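Long-range contact in beta-galactosidase (Bacillus circulans subsp. alkalophilus, PDB 3TTY), which releases terminal beta-linked galactose from beta-galactosides by hydrolysis, using a TIM-barrel glycoside hydrolase domain, and is a trimer: residues R507-L520 with G544-E556. Numbering follows the deposited sequence.
Sequences RNVMGIWAEEIDAL and GILCDVIHAETAE
Arg507 grips Glu553 side-on: NE reaches OE1 at 3.1 Å and NH2 reaches OE2 at 2.8 Å. Both oxygens lie in the guanidinium plane and are met on their syn sides, with the two flat groups turned only 20° apart. The arginine chain runs extended from CG, itself trans to the backbone N (chi1 179°), an extension that carries the guanidinium from helix 507-510 to the carboxylate, with Trp513 CG on one face toward the rim. With Arg507 replaced by an alanine, the Glu553 carboxylate would probably lose its charged mate and be freer to turn. Close by, Gly511 O accepts the NH groups of Glu553, Thr554 and Ala555, and glycine suits the positive phi that ends the helix.

On the sheet face that carries Trp513 and His551, the His551 ring lies beside the indole's six-membered ring, nearly parallel (19°) but slid aside, centroids 4.7 Å apart. His551 NE2 gives a hydrogen bond of 2.8 Å to Glu515 OE1, nearly in the ring plane, which fixes the ring's rotation. The other face is apolar where Ala514 CB meets Ile550 CG2 at 3.7 Å; farther along, Ile517 CD1 touches Leu546 CD2, and OD2 of buried Asp548 is hydrogen-bonded to Tyr584 OH, while its OD1 lies against Ile517 CG1.

Glu516 OE1 forms a salt bridge with Arg371 of the second subunit, and Arg323 of that subunit pairs with Asp518, whose other oxygen bonds Tyr566. Strands 512-519 and 546-552 form an antiparallel two-stranded ribbon at a subunit interface of the trimerisation domain, with a classic beta bulge where Glu515 and Glu516 both face Val549.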
ATOM      1  N   ARG A 507     -25.921  20.128  24.858  1.00 15.90           N
ATOM      2  CA  ARG A 507     -27.290  19.608  24.766  1.00 19.73           C
ATOM      3  C   ARG A 507     -28.346  20.688  25.024  1.00 19.05           C
ATOM      4  O   ARG A 507     -29.340  20.773  24.314  1.00 18.26           O
ATOM      5  CB  ARG A 507     -27.495  18.412  25.699  1.00 21.83           C
ATOM      6  CG  ARG A 507     -28.906  17.823  25.673  1.00 21.55           C
ATOM      7  CD  ARG A 507     -28.965  16.520  26.481  1.00 22.41           C
ATOM      8  NE  ARG A 507     -30.290  15.895  26.495  1.00 21.48           N
ATOM      9  CZ  ARG A 507     -30.548  14.726  27.083  1.00 27.36           C
ATOM     10  NH1 ARG A 507     -29.572  14.054  27.689  1.00 23.05           N
ATOM     11  NH2 ARG A 507     -31.774  14.215  27.065  1.00 26.99           N
ATOM     12  N   ASN A 508     -28.111  21.535  26.014  1.00 18.58           N
ATOM     13  CA  ASN A 508     -29.066  22.579  26.327  1.00 24.32           C
ATOM     14  C   ASN A 508     -29.175  23.618  25.229  1.00 23.06           C
ATOM     15  O   ASN A 508     -30.276  24.012  24.845  1.00 18.93           O
ATOM     16  CB  ASN A 508     -28.713  23.268  27.644  1.00 31.07           C
ATOM     17  CG  ASN A 508     -28.930  22.374  28.837  1.00 43.62           C
ATOM     18  OD1 ASN A 508     -29.873  21.565  28.867  1.00 43.23           O
ATOM     19  ND2 ASN A 508     -28.056  22.505  29.839  1.00 41.82           N
ATOM     20  N   VAL A 509     -28.034  24.077  24.734  1.00 17.51           N
ATOM     21  CA  VAL A 509     -28.057  25.154  23.767  1.00 20.19           C
ATOM     22  C   VAL A 509     -28.589  24.658  22.421  1.00 22.79           C
ATOM     23  O   VAL A 509     -29.245  25.408  21.701  1.00 19.74           O
ATOM     24  CB  VAL A 509     -26.689  25.841  23.609  1.00 19.74           C
ATOM     25  CG1 VAL A 509     -25.677  24.908  22.944  1.00 17.05           C
ATOM     26  CG2 VAL A 509     -26.859  27.115  22.811  1.00 20.93           C
ATOM     27  N   MET A 510     -28.337  23.390  22.101  1.00 20.62           N
ATOM     28  CA  MET A 510     -28.794  22.833  20.831  1.00 22.11           C
ATOM     29  C   MET A 510     -30.252  22.373  20.897  1.00 19.43           C
ATOM     30  O   MET A 510     -30.930  22.334  19.881  1.00 21.56           O
ATOM     31  CB  MET A 510     -27.884  21.692  20.371  1.00 15.69           C
ATOM     32  CG  MET A 510     -26.431  22.103  20.124  1.00 22.65           C
ATOM     33  SD  MET A 510     -26.219  23.633  19.181  1.00 23.99           S
ATOM     34  CE  MET A 510     -27.088  23.213  17.669  1.00 21.47           C
ATOM     35  N   GLY A 511     -30.722  22.019  22.091  1.00 22.63           N
ATOM     36  CA  GLY A 511     -32.118  21.661  22.313  1.00 16.94           C
ATOM     37  C   GLY A 511     -32.511  20.328  21.714  1.00 22.34           C
ATOM     38  O   GLY A 511     -33.690  20.080  21.429  1.00 23.21           O
ATOM     39  N   ILE A 512     -31.524  19.464  21.506  1.00 22.58           N
ATOM     40  CA  ILE A 512     -31.796  18.125  20.985  1.00 21.14           C
ATOM     41  C   ILE A 512     -30.943  17.116  21.715  1.00 21.47           C
ATOM     42  O   ILE A 512     -29.880  17.453  22.241  1.00 22.35           O
ATOM     43  CB  ILE A 512     -31.481  17.998  19.478  1.00 21.56           C
ATOM     44  CG1 ILE A 512     -29.983  18.225  19.210  1.00 22.77           C
ATOM     45  CG2 ILE A 512     -32.324  18.954  18.657  1.00 20.01           C
ATOM     46  CD1 ILE A 512     -29.169  16.951  19.114  1.00 15.77           C
ATOM     47  N   TRP A 513     -31.418  15.876  21.733  1.00 22.42           N
ATOM     48  CA  TRP A 513     -30.664  14.761  22.268  1.00 20.12           C
ATOM     49  C   TRP A 513     -30.361  13.839  21.116  1.00 18.73           C
ATOM     50  O   TRP A 513     -31.275  13.335  20.484  1.00 17.51           O
ATOM     51  CB  TRP A 513     -31.477  13.991  23.313  1.00 19.25           C
ATOM     52  CG  TRP A 513     -30.899  12.649  23.618  1.00 19.74           C
ATOM     53  CD1 TRP A 513     -29.580  12.350  23.783  1.00 20.11           C
ATOM     54  CD2 TRP A 513     -31.613  11.415  23.782  1.00 20.93           C
ATOM     55  NE1 TRP A 513     -29.427  11.012  24.052  1.00 21.78           N
ATOM     56  CE2 TRP A 513     -30.659  10.413  24.048  1.00 24.59           C
ATOM     57  CE3 TRP A 513     -32.963  11.064  23.736  1.00 23.28           C
ATOM     58  CZ2 TRP A 513     -31.009   9.084  24.260  1.00 22.78           C
ATOM     59  CZ3 TRP A 513     -33.309   9.751  23.945  1.00 25.06           C
ATOM     60  CH2 TRP A 513     -32.335   8.771  24.203  1.00 26.89           C
ATOM     61  N   ALA A 514     -29.078  13.631  20.843  1.00 18.13           N
ATOM     62  CA  ALA A 514     -28.657  12.662  19.839  1.00 20.45           C
ATOM     63  C   ALA A 514     -28.484  11.268  20.475  1.00 23.46           C
ATOM     64  O   ALA A 514     -27.542  11.027  21.248  1.00 21.66           O
ATOM     65  CB  ALA A 514     -27.373  13.121  19.182  1.00 20.05           C
ATOM     66  N   GLU A 515     -29.393  10.356  20.138  1.00 22.54           N
ATOM     67  CA  GLU A 515     -29.397   9.007  20.709  1.00 25.07           C
ATOM     68  C   GLU A 515     -28.286   8.092  20.194  1.00 22.46           C
ATOM     69  O   GLU A 515     -27.560   7.491  20.986  1.00 23.80           O
ATOM     70  CB  GLU A 515     -30.747   8.336  20.477  1.00 21.66           C
ATOM     71  CG  GLU A 515     -30.784   6.878  20.866  1.00 27.78           C
ATOM     72  CD  GLU A 515     -32.165   6.273  20.684  1.00 23.46           C
ATOM     73  OE1 GLU A 515     -33.150   7.033  20.727  1.00 23.52           O
ATOM     74  OE2 GLU A 515     -32.269   5.044  20.484  1.00 22.97           O
ATOM     75  N   GLU A 516     -28.172   7.966  18.874  1.00 23.20           N
ATOM     76  CA  GLU A 516     -27.155   7.095  18.276  1.00 20.62           C
ATOM     77  C   GLU A 516     -26.753   7.624  16.907  1.00 23.47           C
ATOM     78  O   GLU A 516     -27.469   8.425  16.309  1.00 25.14           O
ATOM     79  CB  GLU A 516     -27.646   5.643  18.162  1.00 18.05           C
ATOM     80  CG  GLU A 516     -28.876   5.455  17.274  1.00 20.08           C
ATOM     81  CD  GLU A 516     -29.360   4.024  17.262  1.00 24.44           C
ATOM     82  OE1 GLU A 516     -30.296   3.717  16.500  1.00 28.50           O
ATOM     83  OE2 GLU A 516     -28.810   3.201  18.027  1.00 27.24           O
ATOM     84  N   ILE A 517     -25.607   7.179  16.409  1.00 18.76           N
ATOM     85  CA  ILE A 517     -25.145   7.664  15.122  1.00 22.04           C
ATOM     86  C   ILE A 517     -24.919   6.503  14.148  1.00 24.07           C
ATOM     87  O   ILE A 517     -24.372   5.458  14.519  1.00 24.23           O
ATOM     88  CB  ILE A 517     -23.881   8.556  15.265  1.00 21.87           C
ATOM     89  CG1 ILE A 517     -23.719   9.456  14.031  1.00 19.56           C
ATOM     90  CG2 ILE A 517     -22.636   7.703  15.541  1.00 17.95           C
ATOM     91  CD1 ILE A 517     -22.631  10.519  14.172  1.00 20.07           C
ATOM     92  N   ASP A 518     -25.364   6.691  12.909  1.00 21.36           N
ATOM     93  CA  ASP A 518     -25.278   5.662  11.882  1.00 22.44           C
ATOM     94  C   ASP A 518     -24.253   6.000  10.785  1.00 23.00           C
ATOM     95  O   ASP A 518     -24.330   7.052  10.150  1.00 21.13           O
ATOM     96  CB  ASP A 518     -26.651   5.456  11.257  1.00 22.99           C
ATOM     97  CG  ASP A 518     -26.668   4.315  10.268  1.00 26.84           C
ATOM     98  OD1 ASP A 518     -25.982   3.303  10.530  1.00 23.59           O
ATOM     99  OD2 ASP A 518     -27.352   4.443   9.229  1.00 25.95           O
ATOM    100  N   ALA A 519     -23.295   5.103  10.572  1.00 23.59           N
ATOM    101  CA  ALA A 519     -22.308   5.272   9.510  1.00 24.31           C
ATOM    102  C   ALA A 519     -22.802   4.653   8.197  1.00 27.45           C
ATOM    103  O   ALA A 519     -23.137   3.472   8.146  1.00 22.01           O
ATOM    104  CB  ALA A 519     -20.979   4.658   9.920  1.00 22.33           C
ATOM    105  N   LEU A 520     -22.859   5.454   7.137  1.00 24.84           N
ATOM    106  CA  LEU A 520     -23.266   4.937   5.831  1.00 27.58           C
ATOM    107  C   LEU A 520     -22.096   4.284   5.092  1.00 27.94           C
ATOM    108  O   LEU A 520     -20.980   4.817   5.069  1.00 25.56           O
ATOM    109  CB  LEU A 520     -23.878   6.051   4.969  1.00 24.31           C
ATOM    110  CG  LEU A 520     -25.081   6.771   5.596  1.00 29.89           C
ATOM    111  CD1 LEU A 520     -25.745   7.685   4.581  1.00 26.24           C
ATOM    112  CD2 LEU A 520     -26.083   5.774   6.185  1.00 26.23           C
ATOM    113  N   GLY A 544     -25.197  12.451   3.589  1.00 24.40           N
ATOM    114  CA  GLY A 544     -24.409  11.236   3.636  1.00 27.29           C
ATOM    115  C   GLY A 544     -23.355  11.136   4.721  1.00 25.43           C
ATOM    116  O   GLY A 544     -23.289  11.958   5.636  1.00 24.46           O
ATOM    117  N   ILE A 545     -22.534  10.098   4.599  1.00 28.34           N
ATOM    118  CA  ILE A 545     -21.420   9.849   5.500  1.00 24.43           C
ATOM    119  C   ILE A 545     -21.889   9.395   6.877  1.00 23.08           C
ATOM    120  O   ILE A 545     -21.776   8.215   7.204  1.00 21.75           O
ATOM    121  CB  ILE A 545     -20.475  11.047   5.586  1.00 23.25           C
ATOM    122  CG1 ILE A 545     -20.116  11.523   4.176  1.00 22.32           C
ATOM    123  CG2 ILE A 545     -19.212  10.662   6.348  1.00 24.66           C
ATOM    124  CD1 ILE A 545     -18.995  12.559   4.135  1.00 21.15           C
ATOM    125  N   LEU A 546     -22.418  10.310   7.682  1.00 22.65           N
ATOM    126  CA  LEU A 546     -22.972   9.915   8.977  1.00 20.57           C
ATOM    127  C   LEU A 546     -24.360  10.493   9.188  1.00 17.10           C
ATOM    128  O   LEU A 546     -24.645  11.600   8.762  1.00 19.97           O
ATOM    129  CB  LEU A 546     -22.044  10.334  10.127  1.00 20.99           C
ATOM    130  CG  LEU A 546     -20.754   9.525  10.302  1.00 21.48           C
ATOM    131  CD1 LEU A 546     -19.603  10.403  10.796  1.00 21.78           C
ATOM    132  CD2 LEU A 546     -20.961   8.333  11.223  1.00 19.89           C
ATOM    133  N   CYS A 547     -25.220   9.739   9.858  1.00 18.85           N
ATOM    134  CA  CYS A 547     -26.559  10.213  10.185  1.00 21.36           C
ATOM    135  C   CYS A 547     -26.784  10.110  11.681  1.00 23.65           C
ATOM    136  O   CYS A 547     -26.833   9.011  12.233  1.00 19.77           O
ATOM    137  CB  CYS A 547     -27.627   9.405   9.445  1.00 22.30           C
ATOM    138  SG  CYS A 547     -27.656   9.627   7.635  1.00 26.53           S
ATOM    139  N   ASP A 548     -26.910  11.258  12.338  1.00 17.81           N
ATOM    140  CA  ASP A 548     -27.280  11.284  13.748  1.00 23.01           C
ATOM    141  C   ASP A 548     -28.775  11.021  13.898  1.00 21.35           C
ATOM    142  O   ASP A 548     -29.582  11.641  13.211  1.00 25.72           O
ATOM    143  CB  ASP A 548     -26.946  12.649  14.348  1.00 20.35           C
ATOM    144  CG  ASP A 548     -25.989  12.553  15.515  1.00 25.58           C
ATOM    145  OD1 ASP A 548     -25.747  11.414  15.986  1.00 26.46           O
ATOM    146  OD2 ASP A 548     -25.492  13.610  15.967  1.00 22.15           O
ATOM    147  N   VAL A 549     -29.158  10.111  14.789  1.00 24.04           N
ATOM    148  CA  VAL A 549     -30.584   9.894  15.073  1.00 22.76           C
ATOM    149  C   VAL A 549     -30.914  10.672  16.331  1.00 24.03           C
ATOM    150  O   VAL A 549     -30.440  10.315  17.408  1.00 27.79           O
ATOM    151  CB  VAL A 549     -30.897   8.406  15.282  1.00 22.26           C
ATOM    152  CG1 VAL A 549     -32.376   8.197  15.620  1.00 22.15           C
ATOM    153  CG2 VAL A 549     -30.515   7.621  14.045  1.00 22.60           C
ATOM    154  N   ILE A 550     -31.686  11.750  16.211  1.00 21.69           N
ATOM    155  CA  ILE A 550     -31.828  12.683  17.341  1.00 22.12           C
ATOM    156  C   ILE A 550     -33.265  12.907  17.806  1.00 22.71           C
ATOM    157  O   ILE A 550     -34.209  12.526  17.118  1.00 22.98           O
ATOM    158  CB  ILE A 550     -31.208  14.044  17.007  1.00 23.72           C
ATOM    159  CG1 ILE A 550     -32.079  14.793  15.995  1.00 23.59           C
ATOM    160  CG2 ILE A 550     -29.807  13.862  16.444  1.00 18.92           C
ATOM    161  CD1 ILE A 550     -31.545  16.162  15.659  1.00 22.90           C
ATOM    162  N   HIS A 551     -33.424  13.520  18.978  1.00 17.80           N
ATOM    163  CA  HIS A 551     -34.754  13.871  19.471  1.00 21.88           C
ATOM    164  C   HIS A 551     -34.874  15.352  19.779  1.00 22.96           C
ATOM    165  O   HIS A 551     -34.067  15.908  20.528  1.00 26.09           O
ATOM    166  CB  HIS A 551     -35.102  13.077  20.730  1.00 23.35           C
ATOM    167  CG  HIS A 551     -34.974  11.598  20.569  1.00 25.73           C
ATOM    168  ND1 HIS A 551     -36.037  10.793  20.218  1.00 26.63           N
ATOM    169  CD2 HIS A 551     -33.903  10.777  20.700  1.00 23.28           C
ATOM    170  CE1 HIS A 551     -35.628   9.536  20.153  1.00 27.96           C
ATOM    171  NE2 HIS A 551     -34.338   9.500  20.441  1.00 23.92           N
ATOM    172  N   ALA A 552     -35.893  15.992  19.219  1.00 22.61           N
ATOM    173  CA  ALA A 552     -36.146  17.397  19.529  1.00 20.75           C
ATOM    174  C   ALA A 552     -36.689  17.513  20.950  1.00 23.15           C
ATOM    175  O   ALA A 552     -37.676  16.872  21.298  1.00 22.69           O
ATOM    176  CB  ALA A 552     -37.120  18.001  18.536  1.00 19.81           C
ATOM    177  N   GLU A 553     -36.025  18.316  21.769  1.00 22.87           N
ATOM    178  CA  GLU A 553     -36.451  18.535  23.137  1.00 22.71           C
ATOM    179  C   GLU A 553     -37.043  19.932  23.251  1.00 24.58           C
ATOM    180  O   GLU A 553     -38.234  20.078  23.514  1.00 25.20           O
ATOM    181  CB  GLU A 553     -35.277  18.328  24.109  1.00 24.01           C
ATOM    182  CG  GLU A 553     -34.756  16.894  24.086  1.00 23.15           C
ATOM    183  CD  GLU A 553     -33.669  16.610  25.109  1.00 28.35           C
ATOM    184  OE1 GLU A 553     -32.639  17.323  25.131  1.00 22.58           O
ATOM    185  OE2 GLU A 553     -33.840  15.646  25.884  1.00 29.76           O
ATOM    186  N   THR A 554     -36.220  20.951  23.037  1.00 21.09           N
ATOM    187  CA  THR A 554     -36.699  22.328  23.008  1.00 22.29           C
ATOM    188  C   THR A 554     -36.691  22.873  21.577  1.00 27.02           C
ATOM    189  O   THR A 554     -37.306  23.904  21.274  1.00 30.70           O
ATOM    190  CB  THR A 554     -35.833  23.240  23.909  1.00 28.07           C
ATOM    191  OG1 THR A 554     -36.184  23.022  25.285  1.00 33.13           O
ATOM    192  CG2 THR A 554     -36.086  24.699  23.592  1.00 32.70           C
ATOM    193  N   ALA A 555     -35.993  22.167  20.696  1.00 20.23           N
ATOM    194  CA  ALA A 555     -35.781  22.633  19.329  1.00 26.38           C
ATOM    195  C   ALA A 555     -36.947  22.333  18.384  1.00 23.28           C
ATOM    196  O   ALA A 555     -37.592  21.289  18.471  1.00 27.18           O
ATOM    197  CB  ALA A 555     -34.490  22.039  18.774  1.00 22.71           C
ATOM    198  N   GLU A 556     -37.205  23.272  17.484  1.00 25.82           N
ATOM    199  CA  GLU A 556     -38.151  23.079  16.392  1.00 26.10           C
ATOM    200  C   GLU A 556     -37.498  22.243  15.296  1.00 26.21           C
ATOM    201  O   GLU A 556     -36.308  22.406  15.015  1.00 26.84           O
ATOM    202  CB  GLU A 556     -38.562  24.446  15.835  1.00 26.43           C
ATOM    203  CG  GLU A 556     -39.438  24.420  14.589  1.00 30.65           C
ATOM    204  CD  GLU A 556     -39.670  25.819  14.002  1.00 39.43           C
ATOM    205  OE1 GLU A 556     -38.964  26.776  14.407  1.00 40.20           O
ATOM    206  OE2 GLU A 556     -40.555  25.963  13.132  1.00 38.08           O
TER
HETATM  207  O   HOH W   1     -32.056  19.750  25.058  1.00 20.60           O
HETATM  208  O   HOH W   2     -19.605   6.565   6.761  1.00 22.04           O